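Local coordinates for alpha-galactosidase (PDB 3MI6), which probably hydrolyses terminal, non-reducing alpha-D-galactose residues of alpha-D-galactosides such as galactose oligosaccharides and galactomannans, at residues L221-Q229 with M480-F488; E414-L424 with R444-A452. All blocks are in the same frame, centred on the assembly; numbering follows the deposited sequence.

Contact 1. Residues L221-Q229 with M480-F488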
ATOM      1  N   LEU D 221      -8.203 -20.151  23.719  1.00 36.23           N
ATOM      2  CA  LEU D 221      -8.498 -21.498  24.202  1.00 30.91           C
ATOM      3  C   LEU D 221      -7.836 -21.736  25.522  1.00 31.80           C
ATOM      4  O   LEU D 221      -7.625 -22.881  25.899  1.00 34.84           O
ATOM      5  CB  LEU D 221      -7.944 -22.530  23.250  1.00 29.00           C
ATOM      6  CG  LEU D 221      -8.686 -22.481  21.936  1.00 33.35           C
ATOM      7  CD1 LEU D 221      -7.933 -23.252  20.850  1.00 30.09           C
ATOM      8  CD2 LEU D 221     -10.086 -23.014  22.199  1.00 32.63           C
ATOM      9  N   ARG D 222      -7.500 -20.673  26.236  1.00 31.39           N
ATOM     10  CA  ARG D 222      -6.665 -20.831  27.420  1.00 34.18           C
ATOM     11  C   ARG D 222      -7.356 -20.550  28.757  1.00 34.85           C
ATOM     12  O   ARG D 222      -6.680 -20.291  29.755  1.00 35.77           O
ATOM     13  CB  ARG D 222      -5.418 -19.964  27.288  1.00 36.83           C
ATOM     14  CG  ARG D 222      -4.944 -19.805  25.848  1.00 37.39           C
ATOM     15  CD  ARG D 222      -4.075 -18.544  25.687  1.00 38.07           C
ATOM     16  NE  ARG D 222      -2.650 -18.844  25.789  1.00 38.18           N
ATOM     17  CZ  ARG D 222      -1.848 -18.964  24.738  1.00 35.53           C
ATOM     18  NH1 ARG D 222      -2.341 -18.790  23.511  1.00 32.47           N
ATOM     19  NH2 ARG D 222      -0.561 -19.237  24.924  1.00 33.69           N
HETATM   20  N   MSE D 223      -8.685 -20.635  28.783  1.00 33.90           N
HETATM   21  CA  MSE D 223      -9.472 -20.309  29.987  1.00 38.90           C
HETATM   22  C   MSE D 223      -9.169 -18.916  30.581  1.00 36.91           C
HETATM   23  O   MSE D 223      -9.277 -18.698  31.801  1.00 37.56           O
HETATM   24  CB  MSE D 223      -9.285 -21.359  31.075  1.00 39.19           C
HETATM   25  CG  MSE D 223     -10.111 -22.620  30.952  1.00 44.81           C
HETATM   26 SE   MSE D 223      -9.735 -23.764  32.534  1.00 67.83          SE
HETATM   27  CE  MSE D 223     -10.879 -25.260  32.062  1.00 51.49           C
ATOM     28  N   ALA D 224      -8.775 -18.001  29.705  1.00 32.90           N
ATOM     29  CA  ALA D 224      -8.612 -16.596  30.031  1.00 34.75           C
ATOM     30  C   ALA D 224      -8.641 -15.885  28.699  1.00 35.23           C
ATOM     31  O   ALA D 224      -8.286 -16.482  27.677  1.00 33.25           O
ATOM     32  CB  ALA D 224      -7.296 -16.349  30.711  1.00 33.36           C
ATOM     33  N   SER D 225      -9.101 -14.637  28.688  1.00 34.33           N
ATOM     34  CA  SER D 225      -8.832 -13.780  27.546  1.00 35.46           C
ATOM     35  C   SER D 225      -7.331 -13.775  27.643  1.00 37.08           C
ATOM     36  O   SER D 225      -6.800 -13.803  28.745  1.00 39.89           O
ATOM     37  CB  SER D 225      -9.389 -12.389  27.804  1.00 36.76           C
ATOM     38  OG  SER D 225      -9.022 -11.947  29.106  1.00 38.75           O
ATOM     39  N   SER D 226      -6.604 -13.785  26.547  1.00 35.60           N
ATOM     40  CA  SER D 226      -5.177 -14.046  26.739  1.00 35.90           C
ATOM     41  C   SER D 226      -4.251 -12.813  26.875  1.00 32.18           C
ATOM     42  O   SER D 226      -4.698 -11.677  26.864  1.00 32.02           O
ATOM     43  CB  SER D 226      -4.689 -14.977  25.627  1.00 37.44           C
ATOM     44  OG  SER D 226      -5.238 -14.590  24.378  1.00 35.97           O
ATOM     45  N   HIS D 227      -2.961 -13.071  27.057  1.00 31.92           N
ATOM     46  CA  HIS D 227      -1.925 -12.119  26.683  1.00 32.57           C
ATOM     47  C   HIS D 227      -1.970 -11.981  25.155  1.00 31.86           C
ATOM     48  O   HIS D 227      -1.745 -10.920  24.611  1.00 30.13           O
ATOM     49  CB  HIS D 227      -0.516 -12.621  27.072  1.00 33.35           C
ATOM     50  CG  HIS D 227      -0.274 -12.716  28.551  1.00 35.32           C
ATOM     51  ND1 HIS D 227      -0.437 -13.890  29.261  1.00 35.85           N
ATOM     52  CD2 HIS D 227       0.131 -11.787  29.453  1.00 34.25           C
ATOM     53  CE1 HIS D 227      -0.155 -13.676  30.535  1.00 36.28           C
ATOM     54  NE2 HIS D 227       0.194 -12.408  30.677  1.00 35.83           N
ATOM     55  N   GLN D 228      -2.289 -13.076  24.475  1.00 31.09           N
ATOM     56  CA  GLN D 228      -2.096 -13.182  23.037  1.00 29.63           C
ATOM     57  C   GLN D 228      -3.076 -12.366  22.210  1.00 30.09           C
ATOM     58  O   GLN D 228      -2.678 -11.704  21.259  1.00 31.66           O
ATOM     59  CB  GLN D 228      -2.156 -14.652  22.622  1.00 31.53           C
ATOM     60  CG  GLN D 228      -0.977 -15.505  23.127  1.00 31.25           C
ATOM     61  CD  GLN D 228      -0.943 -15.639  24.638  1.00 32.70           C
ATOM     62  OE1 GLN D 228       0.133 -15.674  25.249  1.00 32.98           O
ATOM     63  NE2 GLN D 228      -2.117 -15.704  25.252  1.00 30.77           N
ATOM     64  N   GLN D 229      -4.360 -12.432  22.559  1.00 31.74           N
ATOM     65  CA  GLN D 229      -5.412 -11.708  21.837  1.00 29.55           C
ATOM     66  C   GLN D 229      -6.394 -11.136  22.840  1.00 31.70           C
ATOM     67  O   GLN D 229      -6.834 -11.845  23.732  1.00 35.35           O
ATOM     68  CB  GLN D 229      -6.186 -12.637  20.897  1.00 30.15           C
ATOM     69  CG  GLN D 229      -5.331 -13.469  19.948  1.00 30.90           C
ATOM     70  CD  GLN D 229      -4.760 -12.668  18.787  1.00 31.28           C
ATOM     71  OE1 GLN D 229      -5.001 -11.462  18.658  1.00 29.93           O
ATOM     72  NE2 GLN D 229      -4.008 -13.351  17.917  1.00 32.25           N
HETATM   73  N   MSE D 480      -2.310 -14.602  38.610  1.00 40.21           N
HETATM   74  CA  MSE D 480      -2.701 -15.839  37.934  1.00 40.18           C
HETATM   75  C   MSE D 480      -1.675 -16.134  36.832  1.00 40.88           C
HETATM   76  O   MSE D 480      -1.736 -15.542  35.749  1.00 40.86           O
HETATM   77  CB  MSE D 480      -4.113 -15.699  37.355  1.00 39.26           C
HETATM   78  CG  MSE D 480      -4.805 -17.017  37.054  1.00 42.11           C
HETATM   79 SE   MSE D 480      -4.321 -17.818  35.332  1.00 74.91          SE
HETATM   80  CE  MSE D 480      -5.310 -16.662  34.090  1.00 37.55           C
ATOM     81  N   ASN D 481      -0.751 -17.058  37.110  1.00 38.79           N
ATOM     82  CA  ASN D 481       0.512 -17.153  36.378  1.00 37.59           C
ATOM     83  C   ASN D 481       0.777 -18.366  35.474  1.00 41.21           C
ATOM     84  O   ASN D 481       1.905 -18.569  35.037  1.00 42.65           O
ATOM     85  CB  ASN D 481       1.681 -17.011  37.353  1.00 39.74           C
ATOM     86  CG  ASN D 481       1.869 -15.590  37.836  1.00 43.92           C
ATOM     87  OD1 ASN D 481       1.937 -15.325  39.045  1.00 47.71           O
ATOM     88  ND2 ASN D 481       1.940 -14.657  36.893  1.00 42.74           N
ATOM     89  N   ARG D 482      -0.228 -19.178  35.187  1.00 38.83           N
ATOM     90  CA  ARG D 482      -0.052 -20.176  34.143  1.00 37.39           C
ATOM     91  C   ARG D 482      -1.355 -20.454  33.416  1.00 37.99           C
ATOM     92  O   ARG D 482      -2.411 -20.029  33.855  1.00 40.27           O
ATOM     93  CB  ARG D 482       0.505 -21.475  34.704  1.00 41.64           C
ATOM     94  CG  ARG D 482      -0.479 -22.248  35.537  1.00 39.65           C
ATOM     95  CD  ARG D 482      -0.113 -23.679  35.569  1.00 39.00           C
ATOM     96  NE  ARG D 482      -0.512 -24.365  34.349  1.00 38.64           N
ATOM     97  CZ  ARG D 482      -0.243 -25.645  34.104  1.00 40.82           C
ATOM     98  NH1 ARG D 482       0.432 -26.357  34.998  1.00 42.83           N
ATOM     99  NH2 ARG D 482      -0.638 -26.218  32.974  1.00 40.94           N
ATOM    100  N   TYR D 483      -1.271 -21.162  32.298  1.00 37.04           N
ATOM    101  CA  TYR D 483      -2.465 -21.553  31.550  1.00 41.15           C
ATOM    102  C   TYR D 483      -2.817 -23.026  31.809  1.00 38.10           C
ATOM    103  O   TYR D 483      -1.940 -23.880  31.821  1.00 36.67           O
ATOM    104  CB  TYR D 483      -2.300 -21.263  30.048  1.00 34.12           C
ATOM    105  CG  TYR D 483      -2.230 -19.787  29.735  1.00 38.74           C
ATOM    106  CD1 TYR D 483      -3.240 -18.927  30.155  1.00 36.23           C
ATOM    107  CD2 TYR D 483      -1.154 -19.246  29.013  1.00 38.82           C
ATOM    108  CE1 TYR D 483      -3.188 -17.567  29.872  1.00 36.81           C
ATOM    109  CE2 TYR D 483      -1.092 -17.893  28.726  1.00 36.05           C
ATOM    110  CZ  TYR D 483      -2.115 -17.050  29.160  1.00 38.94           C
ATOM    111  OH  TYR D 483      -2.077 -15.688  28.888  1.00 38.28           O
ATOM    112  N   ALA D 484      -4.094 -23.317  32.040  1.00 36.31           N
ATOM    113  CA  ALA D 484      -4.472 -24.699  32.337  1.00 41.33           C
ATOM    114  C   ALA D 484      -4.151 -25.642  31.175  1.00 41.52           C
ATOM    115  O   ALA D 484      -4.049 -25.238  30.013  1.00 40.60           O
ATOM    116  CB  ALA D 484      -5.941 -24.824  32.771  1.00 40.92           C
ATOM    117  N   THR D 485      -3.985 -26.907  31.528  1.00 42.65           N
ATOM    118  CA  THR D 485      -3.454 -27.921  30.642  1.00 37.48           C
ATOM    119  C   THR D 485      -4.117 -29.254  31.072  1.00 42.02           C
ATOM    120  O   THR D 485      -4.560 -29.393  32.234  1.00 40.94           O
ATOM    121  CB  THR D 485      -1.902 -27.903  30.758  1.00 38.32           C
ATOM    122  OG1 THR D 485      -1.319 -27.710  29.472  1.00 39.29           O
ATOM    123  CG2 THR D 485      -1.351 -29.147  31.382  1.00 39.74           C
ATOM    124  N   GLU D 486      -4.237 -30.206  30.147  1.00 39.77           N
ATOM    125  CA  GLU D 486      -4.947 -31.463  30.430  1.00 40.49           C
ATOM    126  C   GLU D 486      -6.249 -31.266  31.183  1.00 38.02           C
ATOM    127  O   GLU D 486      -6.396 -31.765  32.276  1.00 40.32           O
ATOM    128  CB  GLU D 486      -4.081 -32.404  31.261  1.00 39.53           C
ATOM    129  CG  GLU D 486      -2.863 -32.912  30.545  1.00 39.70           C
ATOM    130  CD  GLU D 486      -1.619 -32.221  31.011  1.00 42.28           C
ATOM    131  OE1 GLU D 486      -1.678 -31.570  32.074  1.00 42.66           O
ATOM    132  OE2 GLU D 486      -0.583 -32.325  30.319  1.00 45.34           O
HETATM  133  N   MSE D 487      -7.197 -30.562  30.589  1.00 40.65           N
HETATM  134  CA  MSE D 487      -8.429 -30.199  31.285  1.00 42.03           C
HETATM  135  C   MSE D 487      -9.414 -31.321  31.622  1.00 44.33           C
HETATM  136  O   MSE D 487      -9.931 -32.022  30.745  1.00 45.65           O
HETATM  137  CB  MSE D 487      -9.149 -29.108  30.520  1.00 43.17           C
HETATM  138  CG  MSE D 487      -8.804 -27.737  31.047  1.00 50.79           C
HETATM  139 SE   MSE D 487      -9.201 -26.371  29.731  1.00 90.32          SE
HETATM  140  CE  MSE D 487      -7.484 -25.414  29.839  1.00 55.12           C
ATOM    141  N   PHE D 488      -9.692 -31.470  32.910  1.00 43.35           N
ATOM    142  CA  PHE D 488     -10.658 -32.449  33.355  1.00 44.06           C
ATOM    143  C   PHE D 488     -11.184 -32.075  34.728  1.00 44.77           C
ATOM    144  O   PHE D 488     -10.469 -31.509  35.541  1.00 47.95           O
ATOM    145  CB  PHE D 488     -10.043 -33.853  33.370  1.00 43.60           C
ATOM    146  CG  PHE D 488     -11.063 -34.961  33.490  1.00 44.76           C
ATOM    147  CD1 PHE D 488     -11.382 -35.501  34.731  1.00 45.73           C
ATOM    148  CD2 PHE D 488     -11.700 -35.460  32.364  1.00 41.13           C
ATOM    149  CE1 PHE D 488     -12.318 -36.522  34.848  1.00 44.52           C
ATOM    150  CE2 PHE D 488     -12.628 -36.467  32.469  1.00 43.79           C
ATOM    151  CZ  PHE D 488     -12.942 -37.006  33.722  1.00 44.55           C
TER
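Tyr483 lays its ring beneath Arg222 and carries its hydroxyl on to His227. Tyr483 CB points toward 221-229, and CG lies beside the backbone N (chi1 -67°). Tyr483 CG and CD1 lie under Arg222 CB, which stands 4.2 Å from the ring centroid in a CH-pi contact. Farther along the same face, Arg222 NE lies over the CD2-CE2 side, 3.5 Å from Tyr483 CE2, while the guanidinium plane is turned 73° from the ring. Tyr483 CE1 has Ala224 CB at its edge, 4.4 Å away. These loops join two domains of a family 36 glycosidase: 480-488 follows the fourth strand of the (beta/alpha)8 barrel, and 221-229 lies between two strands of the N-terminal beta domain. At the tip, Tyr483 OH and His227 ND1 share a hydrogen bond, and the hydroxyl oxygen accepts a weak bond from His227 N at 3.3 Å. A phenylalanine in place of Tyr483 would probably leave His227 ND1 without this mate and its imidazole less firmly fixed against Trp200, a predicted substrate-binding residue. Beyond the ring, selenomethionines Met223 and Met487 meet tip to tip, and Met223 SE rests 3.9 Å from Ala484 CB.

Contact 2. Residues E414-L424 with R444-A452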
ATOM      1  N   GLU D 414      -2.422 -15.675  44.744  1.00 47.41           N
ATOM      2  CA  GLU D 414      -2.654 -16.345  43.460  1.00 44.48           C
ATOM      3  C   GLU D 414      -3.546 -17.550  43.738  1.00 45.32           C
ATOM      4  O   GLU D 414      -3.091 -18.688  43.674  1.00 42.70           O
ATOM      5  CB  GLU D 414      -1.333 -16.784  42.804  1.00 44.29           C
ATOM      6  CG  GLU D 414      -1.443 -17.171  41.325  1.00 42.06           C
ATOM      7  CD  GLU D 414      -0.108 -17.586  40.710  1.00 42.91           C
ATOM      8  OE1 GLU D 414       0.949 -17.295  41.299  1.00 43.78           O
ATOM      9  OE2 GLU D 414      -0.112 -18.204  39.625  1.00 42.49           O
ATOM     10  N   PRO D 415      -4.831 -17.288  44.047  1.00 48.26           N
ATOM     11  CA  PRO D 415      -5.845 -18.230  44.555  1.00 45.89           C
ATOM     12  C   PRO D 415      -6.026 -19.486  43.716  1.00 45.30           C
ATOM     13  O   PRO D 415      -5.988 -20.604  44.251  1.00 47.60           O
ATOM     14  CB  PRO D 415      -7.138 -17.421  44.472  1.00 44.21           C
ATOM     15  CG  PRO D 415      -6.707 -16.016  44.549  1.00 45.51           C
ATOM     16  CD  PRO D 415      -5.405 -15.951  43.815  1.00 45.08           C
ATOM     17  N   GLU D 416      -6.251 -19.293  42.420  1.00 44.73           N
ATOM     18  CA  GLU D 416      -6.595 -20.383  41.513  1.00 43.43           C
ATOM     19  C   GLU D 416      -5.500 -21.467  41.370  1.00 43.94           C
ATOM     20  O   GLU D 416      -5.706 -22.463  40.671  1.00 43.29           O
ATOM     21  CB  GLU D 416      -6.968 -19.798  40.140  1.00 45.07           C
ATOM     22  CG  GLU D 416      -7.990 -18.637  40.185  1.00 43.35           C
ATOM     23  CD  GLU D 416      -7.804 -17.623  39.046  1.00 44.25           C
ATOM     24  OE1 GLU D 416      -8.048 -17.978  37.872  1.00 42.18           O
ATOM     25  OE2 GLU D 416      -7.414 -16.463  39.323  1.00 42.07           O
HETATM   26  N   MSE D 417      -4.359 -21.284  42.047  1.00 45.08           N
HETATM   27  CA  MSE D 417      -3.161 -22.124  41.839  1.00 43.48           C
HETATM   28  C   MSE D 417      -2.729 -23.018  43.011  1.00 45.68           C
HETATM   29  O   MSE D 417      -2.952 -22.693  44.178  1.00 45.96           O
HETATM   30  CB  MSE D 417      -1.969 -21.261  41.399  1.00 42.95           C
HETATM   31  CG  MSE D 417      -2.218 -20.471  40.122  1.00 46.52           C
HETATM   32 SE   MSE D 417      -2.737 -21.581  38.571  1.00 64.53          SE
HETATM   33  CE  MSE D 417      -3.469 -20.146  37.480  1.00 48.68           C
ATOM     34  N   VAL D 418      -2.093 -24.143  42.680  1.00 46.01           N
ATOM     35  CA  VAL D 418      -1.612 -25.109  43.673  1.00 48.41           C
ATOM     36  C   VAL D 418      -0.259 -25.712  43.263  1.00 48.30           C
ATOM     37  O   VAL D 418      -0.100 -26.207  42.145  1.00 48.55           O
ATOM     38  CB  VAL D 418      -2.660 -26.244  43.928  1.00 48.85           C
ATOM     39  CG1 VAL D 418      -2.966 -27.001  42.638  1.00 42.48           C
ATOM     40  CG2 VAL D 418      -2.213 -27.190  45.062  1.00 45.86           C
ATOM     41  N   SER D 419       0.720 -25.632  44.160  1.00 49.94           N
ATOM     42  CA  SER D 419       2.014 -26.290  43.978  1.00 52.08           C
ATOM     43  C   SER D 419       1.971 -27.704  44.571  1.00 52.75           C
ATOM     44  O   SER D 419       1.237 -27.947  45.524  1.00 53.44           O
ATOM     45  CB  SER D 419       3.118 -25.469  44.647  1.00 53.18           C
ATOM     46  OG  SER D 419       3.751 -24.597  43.724  1.00 53.73           O
ATOM     47  N   VAL D 420       2.737 -28.639  44.017  1.00 51.30           N
ATOM     48  CA  VAL D 420       2.703 -30.003  44.537  1.00 52.41           C
ATOM     49  C   VAL D 420       3.368 -30.060  45.907  1.00 56.70           C
ATOM     50  O   VAL D 420       2.914 -30.783  46.800  1.00 56.50           O
ATOM     51  CB  VAL D 420       3.361 -31.032  43.595  1.00 56.29           C
ATOM     52  CG1 VAL D 420       3.278 -32.420  44.195  1.00 53.09           C
ATOM     53  CG2 VAL D 420       2.688 -31.021  42.239  1.00 57.48           C
ATOM     54  N   ASP D 421       4.444 -29.297  46.076  1.00 54.83           N
ATOM     55  CA  ASP D 421       5.017 -29.112  47.402  1.00 54.42           C
ATOM     56  C   ASP D 421       4.158 -28.134  48.187  1.00 55.22           C
ATOM     57  O   ASP D 421       4.540 -26.983  48.366  1.00 58.22           O
ATOM     58  CB  ASP D 421       6.467 -28.596  47.330  1.00 58.09           C
ATOM     59  CG  ASP D 421       7.184 -28.646  48.696  1.00 60.51           C
ATOM     60  OD1 ASP D 421       6.637 -29.263  49.644  1.00 60.92           O
ATOM     61  OD2 ASP D 421       8.297 -28.077  48.819  1.00 56.03           O
ATOM     62  N   SER D 422       2.995 -28.578  48.649  1.00 55.57           N
ATOM     63  CA  SER D 422       2.166 -27.723  49.487  1.00 58.78           C
ATOM     64  C   SER D 422       1.143 -28.475  50.342  1.00 60.71           C
ATOM     65  O   SER D 422       0.501 -29.417  49.882  1.00 63.02           O
ATOM     66  CB  SER D 422       1.467 -26.666  48.632  1.00 55.02           C
ATOM     67  OG  SER D 422       0.316 -27.200  48.024  1.00 54.31           O
ATOM     68  N   ASP D 423       0.993 -28.027  51.585  1.00 61.55           N
ATOM     69  CA  ASP D 423       0.011 -28.575  52.523  1.00 67.56           C
ATOM     70  C   ASP D 423      -1.358 -28.844  51.885  1.00 65.54           C
ATOM     71  O   ASP D 423      -2.039 -29.812  52.235  1.00 65.48           O
ATOM     72  CB  ASP D 423      -0.179 -27.629  53.728  1.00 74.73           C
ATOM     73  CG  ASP D 423       1.036 -27.600  54.679  1.00 82.22           C
ATOM     74  OD1 ASP D 423       2.098 -28.189  54.349  1.00 78.79           O
ATOM     75  OD2 ASP D 423       0.916 -26.975  55.763  1.00 79.86           O
ATOM     76  N   LEU D 424      -1.764 -27.972  50.967  1.00 62.00           N
ATOM     77  CA  LEU D 424      -3.078 -28.072  50.349  1.00 60.96           C
ATOM     78  C   LEU D 424      -3.133 -29.341  49.514  1.00 62.72           C
ATOM     79  O   LEU D 424      -4.137 -30.057  49.500  1.00 61.43           O
ATOM     80  CB  LEU D 424      -3.338 -26.854  49.458  1.00 56.93           C
ATOM     81  CG  LEU D 424      -4.760 -26.302  49.338  1.00 56.46           C
ATOM     82  CD1 LEU D 424      -4.861 -25.347  48.149  1.00 55.01           C
ATOM     83  CD2 LEU D 424      -5.771 -27.407  49.199  1.00 53.58           C
ATOM     84  N   ARG D 444       5.159 -22.785  35.114  1.00 42.45           N
ATOM     85  CA  ARG D 444       5.917 -22.116  36.161  1.00 45.20           C
ATOM     86  C   ARG D 444       5.887 -22.975  37.439  1.00 46.45           C
ATOM     87  O   ARG D 444       5.657 -22.465  38.539  1.00 44.69           O
ATOM     88  CB  ARG D 444       5.347 -20.715  36.437  1.00 43.70           C
ATOM     89  CG  ARG D 444       6.280 -19.812  37.227  1.00 43.60           C
ATOM     90  CD  ARG D 444       5.596 -18.566  37.757  1.00 45.09           C
ATOM     91  NE  ARG D 444       6.525 -17.787  38.584  1.00 57.00           N
ATOM     92  CZ  ARG D 444       6.202 -16.702  39.289  1.00 54.21           C
ATOM     93  NH1 ARG D 444       4.954 -16.248  39.287  1.00 53.14           N
ATOM     94  NH2 ARG D 444       7.130 -16.072  40.006  1.00 51.92           N
ATOM     95  N   HIS D 445       6.076 -24.284  37.271  1.00 46.43           N
ATOM     96  CA  HIS D 445       6.183 -25.229  38.393  1.00 47.19           C
ATOM     97  C   HIS D 445       4.929 -25.277  39.296  1.00 45.83           C
ATOM     98  O   HIS D 445       5.035 -25.409  40.515  1.00 49.43           O
ATOM     99  CB  HIS D 445       7.480 -24.968  39.198  1.00 47.38           C
ATOM    100  CG  HIS D 445       8.600 -24.396  38.371  1.00 51.15           C
ATOM    101  ND1 HIS D 445       8.849 -23.041  38.285  1.00 51.44           N
ATOM    102  CD2 HIS D 445       9.516 -24.996  37.573  1.00 51.31           C
ATOM    103  CE1 HIS D 445       9.872 -22.831  37.473  1.00 49.99           C
ATOM    104  NE2 HIS D 445      10.293 -24.000  37.025  1.00 50.67           N
ATOM    105  N   GLN D 446       3.751 -25.169  38.678  1.00 44.47           N
ATOM    106  CA  GLN D 446       2.464 -25.178  39.383  1.00 41.55           C
ATOM    107  C   GLN D 446       1.308 -25.722  38.512  1.00 45.36           C
ATOM    108  O   GLN D 446       1.461 -25.964  37.306  1.00 44.06           O
ATOM    109  CB  GLN D 446       2.113 -23.775  39.863  1.00 42.67           C
ATOM    110  CG  GLN D 446       1.523 -22.874  38.783  1.00 45.09           C
ATOM    111  CD  GLN D 446       1.694 -21.379  39.085  1.00 48.03           C
ATOM    112  OE1 GLN D 446       0.821 -20.570  38.763  1.00 45.54           O
ATOM    113  NE2 GLN D 446       2.832 -21.010  39.692  1.00 47.24           N
ATOM    114  N   PHE D 447       0.149 -25.920  39.131  1.00 45.10           N
ATOM    115  CA  PHE D 447      -1.014 -26.455  38.431  1.00 44.16           C
ATOM    116  C   PHE D 447      -2.234 -25.706  38.900  1.00 44.43           C
ATOM    117  O   PHE D 447      -2.140 -24.932  39.851  1.00 46.15           O
ATOM    118  CB  PHE D 447      -1.161 -27.937  38.742  1.00 45.34           C
ATOM    119  CG  PHE D 447       0.043 -28.728  38.378  1.00 44.23           C
ATOM    120  CD1 PHE D 447       1.132 -28.772  39.233  1.00 41.62           C
ATOM    121  CD2 PHE D 447       0.108 -29.386  37.158  1.00 40.12           C
ATOM    122  CE1 PHE D 447       2.250 -29.471  38.890  1.00 41.47           C
ATOM    123  CE2 PHE D 447       1.221 -30.093  36.810  1.00 40.19           C
ATOM    124  CZ  PHE D 447       2.297 -30.141  37.677  1.00 42.43           C
ATOM    125  N   VAL D 448      -3.378 -25.927  38.257  1.00 40.81           N
ATOM    126  CA  VAL D 448      -4.547 -25.124  38.582  1.00 42.05           C
ATOM    127  C   VAL D 448      -5.631 -25.884  39.354  1.00 43.55           C
ATOM    128  O   VAL D 448      -5.896 -27.053  39.084  1.00 45.40           O
ATOM    129  CB  VAL D 448      -5.094 -24.328  37.344  1.00 41.75           C
ATOM    130  CG1 VAL D 448      -4.255 -24.580  36.105  1.00 38.88           C
ATOM    131  CG2 VAL D 448      -6.532 -24.646  37.080  1.00 42.97           C
ATOM    132  N   LEU D 449      -6.218 -25.217  40.346  1.00 44.10           N
ATOM    133  CA  LEU D 449      -7.320 -25.776  41.134  1.00 46.54           C
ATOM    134  C   LEU D 449      -8.600 -25.852  40.334  1.00 45.70           C
ATOM    135  O   LEU D 449      -8.912 -24.954  39.569  1.00 44.40           O
ATOM    136  CB  LEU D 449      -7.611 -24.892  42.342  1.00 44.40           C
ATOM    137  CG  LEU D 449      -6.478 -24.752  43.338  1.00 44.99           C
ATOM    138  CD1 LEU D 449      -6.804 -23.676  44.364  1.00 42.35           C
ATOM    139  CD2 LEU D 449      -6.245 -26.112  43.974  1.00 48.43           C
ATOM    140  N   ASP D 450      -9.372 -26.901  40.543  1.00 45.93           N
ATOM    141  CA  ASP D 450     -10.681 -26.968  39.909  1.00 47.83           C
ATOM    142  C   ASP D 450     -11.695 -25.970  40.500  1.00 44.98           C
ATOM    143  O   ASP D 450     -12.495 -26.305  41.366  1.00 45.39           O
ATOM    144  CB  ASP D 450     -11.217 -28.389  39.976  1.00 46.96           C
ATOM    145  CG  ASP D 450     -12.479 -28.555  39.206  1.00 47.82           C
ATOM    146  OD1 ASP D 450     -13.046 -27.531  38.792  1.00 50.48           O
ATOM    147  OD2 ASP D 450     -12.910 -29.706  39.011  1.00 54.53           O
HETATM  148  N   MSE D 451     -11.655 -24.742  40.011  1.00 41.32           N
HETATM  149  CA  MSE D 451     -12.586 -23.698  40.431  1.00 43.20           C
HETATM  150  C   MSE D 451     -14.036 -24.033  40.130  1.00 43.24           C
HETATM  151  O   MSE D 451     -14.938 -23.299  40.514  1.00 44.33           O
HETATM  152  CB  MSE D 451     -12.251 -22.380  39.725  1.00 43.29           C
HETATM  153  CG  MSE D 451     -10.879 -21.813  40.052  1.00 45.30           C
HETATM  154 SE   MSE D 451     -10.709 -21.328  41.941  1.00 64.07          SE
HETATM  155  CE  MSE D 451     -12.161 -20.035  42.054  1.00 46.29           C
ATOM    156  N   ALA D 452     -14.260 -25.119  39.405  1.00 45.02           N
ATOM    157  CA  ALA D 452     -15.608 -25.509  39.034  1.00 42.81           C
ATOM    158  C   ALA D 452     -16.323 -26.112  40.235  1.00 47.91           C
ATOM    159  O   ALA D 452     -17.545 -26.238  40.236  1.00 50.20           O
ATOM    160  CB  ALA D 452     -15.579 -26.493  37.882  1.00 43.46           C
TER
HETATM  161  O   HOH W   1       4.920 -21.882  41.885  1.00 48.22           O
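Three backbone hydrogen bonds tie 414-424 to 444-452. Leu449 N donates to Glu416 O at 2.8 Å, and Val418 and Phe447 exchange a reciprocal pair, Val418 N to Phe447 O at 2.9 Å and Phe447 N to Val418 O at 3.0 Å. Val418 and Phe447 thus form the hydrogen-bonded pair of a short antiparallel ladder, and Met417 and Val448 its non-hydrogen-bonded neighbour. The acidic side chains find their main polar partners outside the ladder: Glu414 OE2 accepts from Asn481 N, and Glu416 takes up Tyr504 OH, Trp478 NE1 and a salt bridge to Arg533. Arg444, a predicted substrate-binding residue, pairs through NE with Asp377. A water bridges Ser419 OG and Gln446 NE2 through two weak bonds. On one face of the ladder, Met417, bent at chi2 (-56°), sets SE 3.8 Å from Val448 CB. The other face carries Val418, whose CB lies 3.6 Å from Leu449 CD2 as the two side chains cross at about a right angle; Leu424 approaches the same methyl from further along the chain. Towards the solvent, Val420 CG2 meets the Phe447 ring at CE1, 3.7 Å away. Met451 SE closes the other end against Glu416 CG. Both strands belong to the long excursion between barrel strand 408-413 and helix 454-471, an elaborated beta-alpha loop at the C-terminal end of a (beta/alpha)8 barrel, the end where enzymes of this fold hold their active sites.

The two contacts have centres about 14 Å apart, and contact 2 is nested in sequence inside the loop that contact 1 closes. They meet along 480-488: besides the Asn481-Glu414 bond, Arg482 NH1 probably bonds to Gln446 O at 2.6 Å, and Met480 packs on Met417. The loop after barrel strand 475-478 therefore lies between the N-terminal domain and the small ladder of contact 2. Both contacts border Asp479, the predicted nucleophile: Met480 of contact 1 is the next residue in the chain, and the side chain of Glu414 in contact 2 comes within about 4 Å of that of Asp479. From a second subunit, Phe85 packs on Arg222 and Glu63 on His445.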